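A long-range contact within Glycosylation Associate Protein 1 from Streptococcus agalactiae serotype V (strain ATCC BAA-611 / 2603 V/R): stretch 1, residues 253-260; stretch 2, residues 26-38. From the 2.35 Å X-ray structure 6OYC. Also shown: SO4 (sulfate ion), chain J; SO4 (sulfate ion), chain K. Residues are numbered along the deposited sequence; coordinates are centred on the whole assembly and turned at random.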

# COMPACT_ATOMS: atom_id res chain seq x y z
N LEU A 253 13.28 12.08 10.37
CA LEU A 253 12.92 10.67 10.47
C LEU A 253 11.40 10.54 10.54
O LEU A 253 10.77 11.22 11.35
CB LEU A 253 13.55 10.04 11.70
CG LEU A 253 15.02 9.64 11.62
CD1 LEU A 253 15.48 9.09 12.98
CD2 LEU A 253 15.19 8.60 10.52
N SER A 254 10.83 9.66 9.73
CA SER A 254 9.38 9.44 9.72
C SER A 254 9.06 8.07 10.31
O SER A 254 9.50 7.05 9.78
CB SER A 254 8.80 9.58 8.31
OG SER A 254 7.38 9.36 8.34
N VAL A 255 8.28 8.06 11.38
CA VAL A 255 7.90 6.85 12.09
C VAL A 255 6.43 6.55 11.75
O VAL A 255 5.56 7.41 11.94
CB VAL A 255 8.11 7.01 13.60
CG1 VAL A 255 7.41 5.88 14.39
CG2 VAL A 255 9.58 7.08 13.94
N PHE A 256 6.16 5.35 11.25
CA PHE A 256 4.84 4.96 10.77
C PHE A 256 4.43 3.67 11.46
O PHE A 256 5.07 2.63 11.28
CB PHE A 256 4.84 4.79 9.25
CG PHE A 256 3.47 4.66 8.66
CD1 PHE A 256 2.49 5.63 8.90
CD2 PHE A 256 3.14 3.57 7.86
CE1 PHE A 256 1.22 5.52 8.34
CE2 PHE A 256 1.86 3.44 7.30
CZ PHE A 256 0.90 4.42 7.54
N SER A 257 3.36 3.73 12.25
CA SER A 257 3.02 2.63 13.15
C SER A 257 2.79 1.30 12.42
O SER A 257 3.07 0.24 12.98
CB SER A 257 1.79 3.00 13.97
OG SER A 257 0.67 3.24 13.12
N GLU A 258 2.28 1.32 11.17
CA GLU A 258 2.07 0.06 10.47
C GLU A 258 3.39 -0.64 10.15
O GLU A 258 3.43 -1.87 10.11
CB GLU A 258 1.27 0.29 9.19
CG GLU A 258 1.00 -0.97 8.35
CD GLU A 258 0.55 -0.65 6.90
OE1 GLU A 258 -0.56 -1.07 6.51
OE2 GLU A 258 1.31 0.03 6.16
N ARG A 259 4.46 0.12 9.95
CA ARG A 259 5.80 -0.37 9.61
C ARG A 259 6.72 -0.50 10.81
O ARG A 259 7.52 -1.42 10.89
CB ARG A 259 6.46 0.57 8.60
CG ARG A 259 7.88 0.21 8.21
CD ARG A 259 8.45 1.22 7.20
NE ARG A 259 8.63 2.54 7.80
CZ ARG A 259 7.94 3.63 7.45
NH1 ARG A 259 7.02 3.56 6.49
NH2 ARG A 259 8.18 4.78 8.06
N ASN A 260 6.63 0.40 11.77
CA ASN A 260 7.66 0.53 12.78
C ASN A 260 7.23 -0.07 14.10
O ASN A 260 6.11 0.18 14.57
CB ASN A 260 8.05 2.00 12.93
CG ASN A 260 8.73 2.52 11.68
OD1 ASN A 260 8.35 3.56 11.12
ND2 ASN A 260 9.71 1.76 11.19
S SO4 J . 11.88 -1.21 12.32
O1 SO4 J . 12.56 -0.38 11.33
O2 SO4 J . 12.83 -1.67 13.34
O3 SO4 J . 10.82 -0.42 12.98
O4 SO4 J . 11.25 -2.36 11.65
S SO4 K . -2.25 -10.67 4.61
O1 SO4 K . -2.81 -9.40 4.16
O2 SO4 K . -0.80 -10.54 4.80
O3 SO4 K . -2.58 -11.69 3.62
O4 SO4 K . -2.86 -11.05 5.89
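Stretch 2, residues 26-38: PTNVGFDDTINQM

Stretch 2 starts with a type I beta turn from P26 to V29, passes through a loop, and enters a helix at D33 that runs on beyond M38. It meets stretch 1 where the strand 253-255 gives way to a turn. The CA atoms of F256 and D33 lie 6.3 Å apart, and those of E258 and N28 7.6 Å apart. From S254 to E258 the partners come from earlier in stretch 2: Q37 and D33 at S254, D33, D32 and F31 at F256, N28 and T27 at E258. R259 then returns to D33.

D33 is the centre of the contact. Its chi1 is p (53°), and CA-to-CB points toward stretch 1, so both carboxylate oxygens reach partners there. R259 NH1 donates to D33 OD1 at 2.8 Å and R259 NH2 to D33 OD2 at 2.9 Å. This is a salt bridge with two nearly straight hydrogen bonds. R259 is extended at chi1 and chi2 (both t), then bends at chi3 (p, 67°), which brings the guanidinium edge to the carboxylate. S254, with chi1 t, donates from S254 OG to D33 OD2 at 2.6 Å. The same hydroxyl, S254 OG, accepts from Q37 NE2 at 2.8 Å, so it joins two residues one helical turn apart.

D32 has a different task. With chi1 p, D32 OD1 caps the helix, accepting from I35 N at 3.3 Å and weakly from T34 N at 3.0 Å. D32 OD2 is 4.1 Å from R259 NH1, beyond a salt bridge; a water links the two atoms.

F256 has chi1 t, and one ring face lies under D33 N and D32 C. F256 CE2 is 3.8 Å from D32 CB, and F256 CB is 3.6 Å from D33 CG. E258 extends with chi1 and chi2 t, placing E258 OE1 3.6 Å from N28 CA.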

# COMPACT_ATOMS: atom_id res chain seq x y z
N PRO A 26 -1.53 -8.05 -0.57
CA PRO A 26 -1.49 -7.97 0.89
C PRO A 26 -2.10 -6.67 1.38
O PRO A 26 -1.98 -5.62 0.73
CB PRO A 26 0.01 -8.04 1.23
CG PRO A 26 0.71 -8.40 -0.04
CD PRO A 26 -0.18 -7.96 -1.17
N THR A 27 -2.75 -6.72 2.55
CA THR A 27 -3.40 -5.53 3.10
C THR A 27 -2.40 -4.47 3.58
O THR A 27 -2.79 -3.30 3.72
CB THR A 27 -4.34 -5.90 4.24
OG1 THR A 27 -3.73 -6.92 5.03
CG2 THR A 27 -5.67 -6.41 3.70
N ASN A 28 -1.14 -4.84 3.82
CA ASN A 28 -0.16 -3.93 4.40
C ASN A 28 0.81 -3.34 3.38
O ASN A 28 1.75 -2.66 3.78
CB ASN A 28 0.65 -4.65 5.49
CG ASN A 28 1.54 -5.76 4.92
OD1 ASN A 28 1.23 -6.38 3.90
ND2 ASN A 28 2.66 -6.02 5.60
N VAL A 29 0.63 -3.61 2.10
CA VAL A 29 1.37 -2.94 1.04
C VAL A 29 0.49 -1.84 0.48
O VAL A 29 -0.68 -2.08 0.15
CB VAL A 29 1.80 -3.92 -0.06
CG1 VAL A 29 2.55 -3.20 -1.21
CG2 VAL A 29 2.68 -5.01 0.53
N GLY A 30 1.02 -0.62 0.39
CA GLY A 30 0.23 0.45 -0.18
C GLY A 30 0.46 1.78 0.49
O GLY A 30 1.58 2.08 0.93
N PHE A 31 -0.61 2.58 0.58
CA PHE A 31 -0.53 3.96 1.07
C PHE A 31 0.22 4.03 2.40
O PHE A 31 -0.05 3.25 3.32
CB PHE A 31 -1.96 4.51 1.23
CG PHE A 31 -2.01 5.90 1.78
CD1 PHE A 31 -1.88 6.99 0.94
CD2 PHE A 31 -2.12 6.11 3.15
CE1 PHE A 31 -1.90 8.28 1.44
CE2 PHE A 31 -2.14 7.40 3.67
CZ PHE A 31 -2.03 8.49 2.81
N ASP A 32 1.19 4.94 2.50
CA ASP A 32 1.95 5.02 3.74
C ASP A 32 2.41 6.46 3.97
O ASP A 32 2.01 7.38 3.24
CB ASP A 32 3.12 4.03 3.74
CG ASP A 32 4.26 4.45 2.81
OD1 ASP A 32 4.17 5.49 2.14
OD2 ASP A 32 5.26 3.70 2.75
N ASP A 33 3.29 6.64 4.96
CA ASP A 33 3.72 7.97 5.37
C ASP A 33 4.45 8.71 4.25
O ASP A 33 4.31 9.93 4.12
CB ASP A 33 4.58 7.88 6.64
CG ASP A 33 5.75 6.90 6.50
OD1 ASP A 33 5.59 5.85 5.83
OD2 ASP A 33 6.84 7.17 7.09
N THR A 34 5.22 8.00 3.42
CA THR A 34 5.92 8.70 2.35
C THR A 34 4.94 9.29 1.35
O THR A 34 5.11 10.44 0.91
CB THR A 34 6.89 7.76 1.65
OG1 THR A 34 7.79 7.20 2.61
CG2 THR A 34 7.68 8.50 0.56
N ILE A 35 3.92 8.52 0.95
CA ILE A 35 2.91 9.05 0.03
C ILE A 35 2.25 10.27 0.64
O ILE A 35 2.13 11.33 0.01
CB ILE A 35 1.86 7.97 -0.29
CG1 ILE A 35 2.50 6.69 -0.86
CG2 ILE A 35 0.74 8.58 -1.16
CD1 ILE A 35 2.97 6.83 -2.26
N ASN A 36 1.80 10.14 1.88
CA ASN A 36 1.11 11.23 2.55
C ASN A 36 1.99 12.48 2.61
O ASN A 36 1.54 13.59 2.31
CB ASN A 36 0.69 10.77 3.94
CG ASN A 36 0.27 11.91 4.81
OD1 ASN A 36 1.12 12.57 5.43
ND2 ASN A 36 -1.03 12.18 4.84
N GLN A 37 3.28 12.30 2.95
CA GLN A 37 4.17 13.44 3.13
C GLN A 37 4.56 14.06 1.80
O GLN A 37 4.68 15.29 1.70
CB GLN A 37 5.41 13.02 3.92
CG GLN A 37 5.08 12.76 5.38
CD GLN A 37 6.06 11.84 6.08
OE1 GLN A 37 7.19 11.66 5.63
NE2 GLN A 37 5.62 11.25 7.19
N MET A 38 4.79 13.25 0.77
CA MET A 38 5.16 13.87 -0.50
C MET A 38 4.01 14.66 -1.10
O MET A 38 4.24 15.69 -1.75
CB MET A 38 5.64 12.84 -1.50
CG MET A 38 6.13 13.49 -2.78
SD MET A 38 7.46 12.53 -3.48
CE MET A 38 7.06 10.99 -2.68
O HOH W 1 5.93 1.48 4.80